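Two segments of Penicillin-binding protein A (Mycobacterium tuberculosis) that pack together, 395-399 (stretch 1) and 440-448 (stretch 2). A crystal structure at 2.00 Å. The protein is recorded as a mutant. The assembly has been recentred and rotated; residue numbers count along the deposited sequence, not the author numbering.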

ATOM      1  N   LYS A 395     -13.484   2.577   2.070  1.00 32.95           N
ATOM      2  CA  LYS A 395     -13.518   3.208   3.379  1.00 33.71           C
ATOM      3  C   LYS A 395     -12.556   4.399   3.338  1.00 34.43           C
ATOM      4  O   LYS A 395     -11.368   4.218   3.065  1.00 33.15           O
ATOM      5  CB  LYS A 395     -13.106   2.228   4.481  1.00 33.49           C
ATOM      6  CG  LYS A 395     -13.304   2.783   5.906  1.00 34.85           C
ATOM      7  CD  LYS A 395     -14.790   2.786   6.280  1.00 37.09           C
ATOM      8  CE  LYS A 395     -15.060   3.449   7.629  1.00 38.41           C
ATOM      9  NZ  LYS A 395     -14.757   4.902   7.606  1.00 41.60           N
ATOM     10  N   THR A 396     -13.062   5.608   3.601  1.00 35.20           N
ATOM     11  CA  THR A 396     -12.181   6.780   3.675  1.00 36.50           C
ATOM     12  C   THR A 396     -12.088   7.262   5.109  1.00 37.47           C
ATOM     13  O   THR A 396     -13.084   7.271   5.843  1.00 39.19           O
ATOM     14  CB  THR A 396     -12.563   7.943   2.690  1.00 37.02           C
ATOM     15  OG1 THR A 396     -13.215   9.003   3.384  1.00 41.73           O
ATOM     16  CG2 THR A 396     -13.432   7.479   1.571  1.00 34.88           C
ATOM     17  N   GLY A 397     -10.886   7.625   5.540  1.00 37.73           N
ATOM     18  CA  GLY A 397     -10.744   8.133   6.899  1.00 37.37           C
ATOM     19  C   GLY A 397      -9.517   8.995   7.096  1.00 37.42           C
ATOM     20  O   GLY A 397      -8.757   9.252   6.155  1.00 36.52           O
ATOM     21  N   THR A 398      -9.353   9.455   8.326  1.00 36.89           N
ATOM     22  CA  THR A 398      -8.188  10.218   8.719  1.00 37.50           C
ATOM     23  C   THR A 398      -7.496   9.464   9.830  1.00 37.29           C
ATOM     24  O   THR A 398      -8.083   8.570  10.437  1.00 36.15           O
ATOM     25  CB  THR A 398      -8.555  11.611   9.268  1.00 38.37           C
ATOM     26  OG1 THR A 398      -9.328  11.451  10.455  1.00 38.57           O
ATOM     27  CG2 THR A 398      -9.360  12.388   8.274  1.00 39.03           C
ATOM     28  N   ALA A 399      -6.247   9.843  10.081  1.00 37.68           N
ATOM     29  CA  ALA A 399      -5.425   9.229  11.106  1.00 38.38           C
ATOM     30  C   ALA A 399      -4.525  10.280  11.742  1.00 39.26           C
ATOM     31  O   ALA A 399      -3.669  10.854  11.068  1.00 38.86           O
ATOM     32  CB  ALA A 399      -4.585   8.111  10.500  1.00 37.54           C
ATOM     33  N   ALA A 440     -17.248  14.736   4.933  1.00 48.75           N
ATOM     34  CA  ALA A 440     -17.904  13.759   5.827  1.00 48.63           C
ATOM     35  C   ALA A 440     -16.965  12.970   6.755  1.00 48.18           C
ATOM     36  O   ALA A 440     -17.283  12.781   7.929  1.00 48.11           O
ATOM     37  CB  ALA A 440     -18.794  12.809   5.027  1.00 48.92           C
ATOM     38  N   THR A 441     -15.815  12.520   6.248  1.00 47.84           N
ATOM     39  CA  THR A 441     -14.844  11.797   7.094  1.00 47.44           C
ATOM     40  C   THR A 441     -13.576  12.587   7.389  1.00 47.38           C
ATOM     41  O   THR A 441     -12.861  12.297   8.368  1.00 47.53           O
ATOM     42  CB  THR A 441     -14.396  10.455   6.485  1.00 47.02           C
ATOM     43  OG1 THR A 441     -13.801  10.689   5.202  1.00 47.23           O
ATOM     44  CG2 THR A 441     -15.576   9.483   6.363  1.00 47.11           C
ATOM     45  N   GLY A 442     -13.290  13.567   6.540  1.00 46.90           N
ATOM     46  CA  GLY A 442     -12.065  14.332   6.661  1.00 46.32           C
ATOM     47  C   GLY A 442     -10.907  13.713   5.900  1.00 45.02           C
ATOM     48  O   GLY A 442      -9.770  14.182   6.012  1.00 45.12           O
ATOM     49  N   GLY A 443     -11.189  12.665   5.128  1.00 43.67           N
ATOM     50  CA  GLY A 443     -10.163  11.992   4.336  1.00 42.09           C
ATOM     51  C   GLY A 443     -10.387  12.160   2.852  1.00 41.70           C
ATOM     52  O   GLY A 443      -9.796  11.452   2.044  1.00 41.31           O
ATOM     53  N   ALA A 444     -11.216  13.133   2.497  1.00 41.77           N
ATOM     54  CA  ALA A 444     -11.705  13.302   1.125  1.00 41.51           C
ATOM     55  C   ALA A 444     -10.653  13.471   0.035  1.00 40.92           C
ATOM     56  O   ALA A 444     -10.875  13.024  -1.078  1.00 41.14           O
ATOM     57  CB  ALA A 444     -12.720  14.435   1.055  1.00 42.50           C
ATOM     58  N   LEU A 445      -9.541  14.141   0.335  1.00 40.41           N
ATOM     59  CA  LEU A 445      -8.461  14.344  -0.644  1.00 39.92           C
ATOM     60  C   LEU A 445      -7.887  13.026  -1.181  1.00 37.50           C
ATOM     61  O   LEU A 445      -7.450  12.956  -2.330  1.00 36.81           O
ATOM     62  CB  LEU A 445      -7.326  15.156  -0.011  1.00 41.04           C
ATOM     63  CG  LEU A 445      -6.717  16.327  -0.782  1.00 43.36           C
ATOM     64  CD1 LEU A 445      -7.789  17.193  -1.434  1.00 45.65           C
ATOM     65  CD2 LEU A 445      -5.839  17.167   0.138  1.00 42.38           C
ATOM     66  N   ALA A 446      -7.889  11.997  -0.334  1.00 35.30           N
ATOM     67  CA  ALA A 446      -7.376  10.671  -0.688  1.00 33.34           C
ATOM     68  C   ALA A 446      -8.300   9.941  -1.656  1.00 32.73           C
ATOM     69  O   ALA A 446      -7.836   9.157  -2.479  1.00 30.95           O
ATOM     70  CB  ALA A 446      -7.142   9.843   0.572  1.00 32.93           C
ATOM     71  N   ALA A 447      -9.605  10.224  -1.573  1.00 32.82           N
ATOM     72  CA  ALA A 447     -10.620   9.481  -2.336  1.00 32.76           C
ATOM     73  C   ALA A 447     -10.510   9.560  -3.871  1.00 32.97           C
ATOM     74  O   ALA A 447     -10.529   8.517  -4.535  1.00 32.78           O
ATOM     75  CB  ALA A 447     -12.037   9.868  -1.873  1.00 33.83           C
ATOM     76  N   PRO A 448     -10.446  10.785  -4.448  1.00 33.44           N
ATOM     77  CA  PRO A 448     -10.372  10.828  -5.926  1.00 33.86           C
ATOM     78  C   PRO A 448      -9.057  10.270  -6.498  1.00 32.89           C
ATOM     79  O   PRO A 448      -9.022   9.858  -7.653  1.00 33.05           O
ATOM     80  CB  PRO A 448     -10.510  12.311  -6.261  1.00 34.05           C
ATOM     81  CG  PRO A 448     -10.184  13.031  -4.998  1.00 35.34           C
ATOM     82  CD  PRO A 448     -10.497  12.137  -3.854  1.00 33.74           C
TER

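Stretch 2 approaches the strand 395-399 through a loop that leads into a helix, and the contact is small, burying 278 Å² in total. Ala440 stays clear of the strand. Thr441 makes the central contact: its CA-to-CB bond points toward stretch 1, and its OG1 donates a short hydrogen bond to OG1 of Thr396 (2.5 Å), the one hydrogen bond between the stretches. The same Thr441 OG1 accepts a hydrogen bond from the backbone N of Gly443 (3.3 Å, N-H...O angle 155°), which ties the turn to the hydroxyl that reaches the strand. Thr396 holds chi1 at 103°, between wells. At Gly442, phi/psi of 89/7 would jam a CB against the preceding carbonyl, and a CB would also sit tightly, 3.1 Å from Thr398 CG2. That methyl already packs closely on the loop backbone, with Thr398 CG2 2.9 Å from Gly442 O and 3.5 Å from Thr441 O. Gly443 comes nearest the strand backbone, its CA 4.7 Å from Gly397 CA. Gly443 CA makes a CA-H...O contact with Gly397 O (3.6 Å); a CB here would clash with that oxygen at 2.4 Å. Beyond it, Ala446 N donates a hydrogen bond to Gly443 O (3.1 Å) as the chain turns into the helix, where Ala447 CB meets Thr396 CG2 at 4.4 Å, a loose apolar contact.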